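Side-chain contacts in flagellin B1 (Methanocaldococcus jannaschii DSM 2661, PDB 5YA6), which probably serves as a structural subunit of the archaellum, the archaeal swimming filament, and holds a calcium ion in its beta-rich fold: residues G105-N109 with G110-K114; P44-L47 with K48-K51; F53-D57 with G58-V62. All blocks are in the same frame, centred on the assembly; numbering follows the deposited sequence.

Contact 1 of 3, residues G105-N109 with G110-K114; sequences GSLSN and GVINK. With CA (calcium ion), chain D.
Ser106 and Asn113 meet at the calcium ion: Ser106 OG binds the metal at 2.4 Å, and Asn113 OD1 does so at 2.4 Å. Water 1 is a third ligand, and Asp102, Asp104 and Asp116 supply further ligands to the seven-coordinate ion. The serine hydroxyl works twice. While its oxygen faces the calcium, it donates its proton to Val111 O, with OG 2.7 Å from that carbonyl oxygen. OG lies between the backbone N and the carbonyl carbon (chi1 66°), a rotation that brings it within range of both partners. With the donor role spent on Val111 O, the rotation of the hydroxyl is fixed and its oxygen is left to the metal.

Behind the metal ligands, the short 3-10 segment 106-108 ends in a Schellman motif. Val111 N reaches back to Ser106 O at 3.1 Å, and inside that bond Gly110 N bonds to Leu107 O at 2.9 Å. Gly110 provides the positive phi (76°) that reverses the chain and leads it into strand 111-112. Ser106 O also accepts from Asn109 N at 2.9 Å, the two amides approaching from opposite faces of its carbonyl plane. The charged neighbour Asp102 takes the amide of Leu107.

Farther from the ion the contact turns apolar. Leu107 and Ile112 lie side by side and point the same way, with Leu107 CD2 3.9 Å from Ile112 CB, and both rest against Leu47.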
loop_
_atom_site.group_PDB
_atom_site.type_symbol
_atom_site.label_atom_id
_atom_site.label_comp_id
_atom_site.label_asym_id
_atom_site.label_seq_id
_atom_site.Cartn_x
_atom_site.Cartn_y
_atom_site.Cartn_z
ATOM N N GLY B 105 -24.527 12.860 13.891
ATOM C CA GLY B 105 -25.251 12.302 12.719
ATOM C C GLY B 105 -24.682 12.565 11.311
ATOM O O GLY B 105 -25.241 12.106 10.338
ATOM N N SER B 106 -23.548 13.278 11.248
ATOM C CA SER B 106 -22.948 13.714 9.980
ATOM C C SER B 106 -22.653 12.566 8.984
ATOM O O SER B 106 -22.765 12.749 7.759
ATOM C CB SER B 106 -21.671 14.551 10.279
ATOM O OG SER B 106 -20.652 13.794 10.877
ATOM N N LEU B 107 -22.292 11.379 9.494
ATOM C CA LEU B 107 -21.999 10.239 8.612
ATOM C C LEU B 107 -23.172 9.741 7.781
ATOM O O LEU B 107 -22.971 9.172 6.692
ATOM C CB LEU B 107 -21.368 9.073 9.372
ATOM C CG LEU B 107 -19.904 9.212 9.702
ATOM C CD1 LEU B 107 -19.547 8.096 10.647
ATOM C CD2 LEU B 107 -19.056 9.095 8.444
ATOM N N SER B 108 -24.392 10.025 8.243
ATOM C CA SER B 108 -25.575 9.702 7.488
ATOM C C SER B 108 -25.764 10.602 6.284
ATOM O O SER B 108 -26.505 10.246 5.394
ATOM C CB SER B 108 -26.834 9.636 8.383
ATOM O OG SER B 108 -26.658 8.597 9.381
ATOM N N ASN B 109 -25.066 11.743 6.227
ATOM C CA ASN B 109 -24.900 12.470 4.994
ATOM C C ASN B 109 -23.533 12.300 4.309
ATOM O O ASN B 109 -23.160 13.111 3.446
ATOM C CB ASN B 109 -25.175 13.946 5.235
ATOM C CG ASN B 109 -26.519 14.312 4.729
ATOM O OD1 ASN B 109 -26.723 14.372 3.517
ATOM N ND2 ASN B 109 -27.487 14.418 5.632
ATOM N N GLY B 110 -22.792 11.278 4.738
ATOM C CA GLY B 110 -21.482 10.990 4.104
ATOM C C GLY B 110 -20.369 11.951 4.530
ATOM O O GLY B 110 -19.398 12.128 3.769
ATOM N N VAL B 111 -20.495 12.573 5.701
ATOM C CA VAL B 111 -19.531 13.551 6.216
ATOM C C VAL B 111 -18.989 13.053 7.543
ATOM O O VAL B 111 -19.727 12.800 8.491
ATOM C CB VAL B 111 -20.121 14.962 6.422
ATOM C CG1 VAL B 111 -19.082 15.863 7.110
ATOM C CG2 VAL B 111 -20.512 15.584 5.106
ATOM N N ILE B 112 -17.652 12.961 7.628
ATOM C CA ILE B 112 -16.960 12.501 8.858
ATOM C C ILE B 112 -16.325 13.718 9.543
ATOM O O ILE B 112 -15.668 14.498 8.872
ATOM C CB ILE B 112 -15.911 11.364 8.597
ATOM C CG1 ILE B 112 -15.560 10.592 9.865
ATOM C CG2 ILE B 112 -14.700 11.837 7.787
ATOM C CD1 ILE B 112 -14.696 9.398 9.655
ATOM N N ASN B 113 -16.631 13.905 10.822
ATOM C CA ASN B 113 -16.094 15.046 11.553
ATOM C C ASN B 113 -15.598 14.671 12.902
ATOM O O ASN B 113 -15.525 13.540 13.248
ATOM C CB ASN B 113 -17.050 16.231 11.482
ATOM C CG ASN B 113 -18.358 16.005 12.175
ATOM O OD1 ASN B 113 -18.502 15.108 12.949
ATOM N ND2 ASN B 113 -19.343 16.835 11.865
ATOM N N LYS B 114 -15.101 15.663 13.616
ATOM C CA LYS B 114 -14.383 15.403 14.839
ATOM C C LYS B 114 -15.048 14.356 15.745
ATOM O O LYS B 114 -16.243 14.487 16.104
ATOM C CB LYS B 114 -14.231 16.745 15.603
ATOM C CG LYS B 114 -13.564 16.558 16.959
ATOM C CD LYS B 114 -13.356 17.893 17.661
ATOM C CE LYS B 114 -12.826 17.650 19.078
ATOM N NZ LYS B 114 -12.534 18.921 19.787
HETATM CA CA CA D . -20.104 13.394 13.182
HETATM O O HOH W 1 -20.095 14.149 15.510
#

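Contact 2 of 3, residues P44-L47 with K48-K51; sequences PIDL and KNAK
Lys48 curls round the carboxylate of Asp46, and nearly every carbon of its chain passes close to the same oxygen, OD1. Its CB starts 3.4 Å from Asp46 OD1. CG, set beside the backbone N, stays at 3.5 Å from Asp46 OD1, while CD swings out to 4.0 Å from that oxygen. Bends at chi3 (-62°) and chi4 (-65°) then turn the chain back, so that CE returns to 3.4 Å from Asp46 OD1. At the tip, NZ closes a salt bridge with Asp46 OD1 at 2.7 Å.

The oxygen is gripped a second time by the main chain of the same lysine, Lys48 N donating to Asp46 OD1 at 3.0 Å in an almost straight bond. NZ and N come from opposite faces of the carboxylate plane, both well out of it, so OD1 sits between them and the two side chains cross at about a right angle. The bond from Lys48 N makes an Asx turn at Asp46, and this runs into a type I turn from Leu47 to Ala50, closed by Ala50 N donating to Leu47 O at 3.0 Å. Water 3 donates to both Asp46 OD2 and Asn49 OD1, linking the other carboxylate oxygen to the turn.

The ammonium has a further acceptor in Asn109 O, which ties the turn to the chain just before strand 111-112, the partner of strand 45-46. Leu47 also packs on Tyr65 of strand 59-69 and Phe142 of strand 137-143. Ala50 likewise touches Phe142, and Lys51 opens strand 51-56, its backbone bonded to Gln143.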
loop_
_atom_site.group_PDB
_atom_site.type_symbol
_atom_site.label_atom_id
_atom_site.label_comp_id
_atom_site.label_asym_id
_atom_site.label_seq_id
_atom_site.Cartn_x
_atom_site.Cartn_y
_atom_site.Cartn_z
ATOM N N PRO B 44 -14.097 19.038 8.787
ATOM C CA PRO B 44 -14.945 17.962 8.269
ATOM C C PRO B 44 -14.516 17.523 6.886
ATOM O O PRO B 44 -14.089 18.332 6.049
ATOM C CB PRO B 44 -16.334 18.583 8.263
ATOM C CG PRO B 44 -16.268 19.566 9.425
ATOM C CD PRO B 44 -14.903 20.141 9.333
ATOM N N ILE B 45 -14.701 16.233 6.615
ATOM C CA ILE B 45 -14.331 15.630 5.349
ATOM C C ILE B 45 -15.513 14.875 4.730
ATOM O O ILE B 45 -16.118 14.002 5.356
ATOM C CB ILE B 45 -13.174 14.665 5.571
ATOM C CG1 ILE B 45 -11.935 15.455 6.046
ATOM C CG2 ILE B 45 -12.787 13.912 4.269
ATOM C CD1 ILE B 45 -10.936 14.545 6.691
ATOM N N ASP B 46 -15.803 15.191 3.487
ATOM C CA ASP B 46 -16.856 14.519 2.730
ATOM C C ASP B 46 -16.274 13.181 2.241
ATOM O O ASP B 46 -15.242 13.184 1.526
ATOM C CB ASP B 46 -17.240 15.415 1.534
ATOM C CG ASP B 46 -18.295 14.816 0.629
ATOM O OD1 ASP B 46 -18.937 13.831 1.000
ATOM O OD2 ASP B 46 -18.469 15.373 -0.501
ATOM N N LEU B 47 -16.933 12.064 2.579
ATOM C CA LEU B 47 -16.527 10.703 2.162
ATOM C C LEU B 47 -17.121 10.249 0.852
ATOM O O LEU B 47 -16.702 9.245 0.270
ATOM C CB LEU B 47 -16.872 9.664 3.269
ATOM C CG LEU B 47 -16.167 9.863 4.614
ATOM C CD1 LEU B 47 -16.406 8.730 5.558
ATOM C CD2 LEU B 47 -14.630 10.010 4.423
ATOM N N LYS B 48 -18.114 11.005 0.333
ATOM C CA LYS B 48 -18.912 10.483 -0.743
ATOM C C LYS B 48 -18.132 10.264 -2.044
ATOM O O LYS B 48 -18.495 9.338 -2.780
ATOM C CB LYS B 48 -20.184 11.355 -0.967
ATOM C CG LYS B 48 -21.178 11.223 0.155
ATOM C CD LYS B 48 -22.431 12.098 0.050
ATOM C CE LYS B 48 -22.162 13.608 0.058
ATOM N NZ LYS B 48 -21.599 14.065 1.336
ATOM N N ASN B 49 -17.034 10.985 -2.323
ATOM C CA ASN B 49 -16.179 10.698 -3.514
ATOM C C ASN B 49 -14.868 10.018 -3.176
ATOM O O ASN B 49 -13.968 9.942 -4.002
ATOM C CB ASN B 49 -15.890 12.028 -4.227
ATOM C CG ASN B 49 -17.132 12.598 -4.765
ATOM O OD1 ASN B 49 -17.686 13.551 -4.210
ATOM N ND2 ASN B 49 -17.682 11.926 -5.760
ATOM N N ALA B 50 -14.772 9.517 -1.957
ATOM C CA ALA B 50 -13.522 8.957 -1.460
ATOM C C ALA B 50 -13.274 7.630 -2.123
ATOM O O ALA B 50 -14.213 6.833 -2.357
ATOM C CB ALA B 50 -13.564 8.821 0.068
ATOM N N LYS B 51 -12.012 7.338 -2.464
ATOM C CA LYS B 51 -11.672 6.152 -3.156
ATOM C C LYS B 51 -10.782 5.330 -2.235
ATOM O O LYS B 51 -9.944 5.884 -1.542
ATOM C CB LYS B 51 -10.954 6.464 -4.446
ATOM C CG LYS B 51 -11.900 7.099 -5.497
ATOM C CD LYS B 51 -11.203 7.875 -6.592
ATOM C CE LYS B 51 -12.206 8.399 -7.633
ATOM N NZ LYS B 51 -13.403 9.158 -7.081
HETATM O O HOH W 2 -14.561 12.500 -1.058
HETATM O O HOH W 3 -19.884 14.645 -3.083
#

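Contact 3 of 3, residues F53-D57 with G58-V62; sequences FLIYD and GESHV
The His61 ring turns its edge to Leu54 O, which lies in the ring plane with CD2 3.6 Å away. Water 4, also in that plane, is 2.8 Å from His61 NE2 and donates to Tyr56 O, joining the ring to the opposing strand. Phe128 meets the same imidazole edge-to-face and packs against Tyr56 as well. One face of the Tyr56 ring is covered over its centre by Asp57 CB.

On the other side of the sheet, Phe53 and Val62 lie side by side, with Val62 CG2 approaching Phe53 CD1 obliquely at 3.7 Å. With an alanine in place of Phe53, the methyls of Val62 would probably lose the ring they rest against, and a gap would probably open beside Gly58 of the second subunit.

The backbone forms a two-residue beta hairpin with a type I' turn, in which Asp57 and Gly58 both have positive phi. Leu54 N bonds to His61 O at 2.9 Å, and Tyr56 N to Glu59 O at 3.1 Å. Asp57 forms a salt bridge with Lys130.

Across the interface Ile55 packs on its counterpart, and Ser60 OG is hydrogen-bonded to Ser60 of the second subunit. The chemistry thus divides by face: the rings of Tyr56 and His61 hold the hairpin to Phe128 of its own chain, whereas the face of Phe53, Ile55 and Ser60 is committed to the subunit interface in this crystal assembly.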
loop_
_atom_site.group_PDB
_atom_site.type_symbol
_atom_site.label_atom_id
_atom_site.label_comp_id
_atom_site.label_asym_id
_atom_site.label_seq_id
_atom_site.Cartn_x
_atom_site.Cartn_y
_atom_site.Cartn_z
ATOM N N PHE B 53 -8.118 2.394 -2.373
ATOM C CA PHE B 53 -7.137 1.703 -3.243
ATOM C C PHE B 53 -6.581 0.537 -2.498
ATOM O O PHE B 53 -6.166 0.720 -1.364
ATOM C CB PHE B 53 -6.016 2.715 -3.626
ATOM C CG PHE B 53 -6.493 3.927 -4.410
ATOM C CD1 PHE B 53 -6.532 3.931 -5.811
ATOM C CD2 PHE B 53 -6.853 5.062 -3.775
ATOM C CE1 PHE B 53 -7.018 5.038 -6.512
ATOM C CE2 PHE B 53 -7.314 6.186 -4.467
ATOM C CZ PHE B 53 -7.377 6.178 -5.850
ATOM N N LEU B 54 -6.637 -0.651 -3.051
ATOM C CA LEU B 54 -6.084 -1.826 -2.424
ATOM C C LEU B 54 -5.238 -2.643 -3.400
ATOM O O LEU B 54 -5.774 -3.147 -4.375
ATOM C CB LEU B 54 -7.194 -2.729 -1.965
ATOM C CG LEU B 54 -8.101 -2.189 -0.846
ATOM C CD1 LEU B 54 -9.294 -3.132 -0.636
ATOM C CD2 LEU B 54 -7.325 -2.061 0.444
ATOM N N ILE B 55 -3.991 -2.925 -3.055
ATOM C CA ILE B 55 -3.151 -3.810 -3.841
ATOM C C ILE B 55 -3.047 -5.180 -3.161
ATOM O O ILE B 55 -2.768 -5.310 -1.965
ATOM C CB ILE B 55 -1.710 -3.225 -3.926
ATOM C CG1 ILE B 55 -1.674 -1.826 -4.508
ATOM C CG2 ILE B 55 -0.768 -4.178 -4.713
ATOM C CD1 ILE B 55 -0.475 -0.972 -4.107
ATOM N N TYR B 56 -3.261 -6.255 -3.961
ATOM C CA TYR B 56 -3.177 -7.617 -3.447
ATOM C C TYR B 56 -2.935 -8.514 -4.678
ATOM O O TYR B 56 -3.600 -8.372 -5.692
ATOM C CB TYR B 56 -4.441 -8.033 -2.587
ATOM C CG TYR B 56 -4.475 -9.524 -2.366
ATOM C CD1 TYR B 56 -3.516 -10.177 -1.623
ATOM C CD2 TYR B 56 -5.442 -10.326 -3.016
ATOM C CE1 TYR B 56 -3.452 -11.556 -1.524
ATOM C CE2 TYR B 56 -5.441 -11.690 -2.846
ATOM C CZ TYR B 56 -4.460 -12.326 -2.125
ATOM O OH TYR B 56 -4.379 -13.681 -2.080
ATOM N N ASP B 57 -1.950 -9.390 -4.585
ATOM C CA ASP B 57 -1.772 -10.477 -5.517
ATOM C C ASP B 57 -1.600 -9.963 -6.937
ATOM O O ASP B 57 -2.155 -10.496 -7.844
ATOM C CB ASP B 57 -2.965 -11.469 -5.418
ATOM C CG ASP B 57 -2.690 -12.828 -6.125
ATOM O OD1 ASP B 57 -1.543 -13.272 -6.186
ATOM O OD2 ASP B 57 -3.637 -13.400 -6.640
ATOM N N GLY B 58 -0.824 -8.902 -7.096
ATOM C CA GLY B 58 -0.427 -8.468 -8.408
ATOM C C GLY B 58 -1.506 -7.695 -9.144
ATOM O O GLY B 58 -1.406 -7.486 -10.368
ATOM N N GLU B 59 -2.512 -7.183 -8.427
ATOM C CA GLU B 59 -3.518 -6.291 -8.968
ATOM C C GLU B 59 -3.802 -5.128 -8.037
ATOM O O GLU B 59 -3.809 -5.287 -6.836
ATOM C CB GLU B 59 -4.876 -6.991 -9.238
ATOM C CG GLU B 59 -4.877 -8.151 -10.201
ATOM C CD GLU B 59 -6.301 -8.693 -10.448
ATOM O OE1 GLU B 59 -7.294 -7.875 -10.611
ATOM O OE2 GLU B 59 -6.413 -9.933 -10.418
ATOM N N SER B 60 -4.148 -3.997 -8.613
ATOM C CA SER B 60 -4.531 -2.831 -7.886
ATOM C C SER B 60 -6.055 -2.692 -8.126
ATOM O O SER B 60 -6.590 -3.104 -9.207
ATOM C CB SER B 60 -3.777 -1.605 -8.419
ATOM O OG SER B 60 -4.002 -0.469 -7.594
ATOM N N HIS B 61 -6.782 -2.392 -7.058
ATOM C CA HIS B 61 -8.243 -2.233 -7.123
ATOM C C HIS B 61 -8.608 -0.900 -6.608
ATOM O O HIS B 61 -8.009 -0.452 -5.608
ATOM C CB HIS B 61 -8.929 -3.295 -6.289
ATOM C CG HIS B 61 -8.612 -4.665 -6.723
ATOM N ND1 HIS B 61 -9.386 -5.348 -7.626
ATOM C CD2 HIS B 61 -7.583 -5.478 -6.414
ATOM C CE1 HIS B 61 -8.854 -6.539 -7.830
ATOM N NE2 HIS B 61 -7.752 -6.634 -7.112
ATOM N N VAL B 62 -9.630 -0.241 -7.204
ATOM C CA VAL B 62 -10.149 1.022 -6.741
ATOM C C VAL B 62 -11.633 0.796 -6.440
ATOM O O VAL B 62 -12.378 0.262 -7.281
ATOM C CB VAL B 62 -10.037 2.166 -7.782
ATOM C CG1 VAL B 62 -10.376 3.506 -7.178
ATOM C CG2 VAL B 62 -8.613 2.202 -8.341
HETATM O O HOH W 4 -6.189 -8.849 -6.542
#

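How the contacts relate
Contacts 1 and 2 share the small two-stranded sheet and touch directly: Gly110 O lies 2.7 Å from Leu47 N, a probable hydrogen bond. All three contacts are partly buried. The first two combine buried leucines with polar groups near the surface, but a metal ion organises 105-114, whereas a salt bridge and consecutive turns shape 44-51. Contact 3, on the opposite side of the chain's centre from contact 1, is mainly strand pairing in the large sheet: Phe53, Leu54, Ile55 and Tyr56 are buried, the turn end at Asp57 and Glu59 is exposed, and one face is given to the second subunit. Contact 2 joins the two regions, leading from strand 45-46 into strand 51-56.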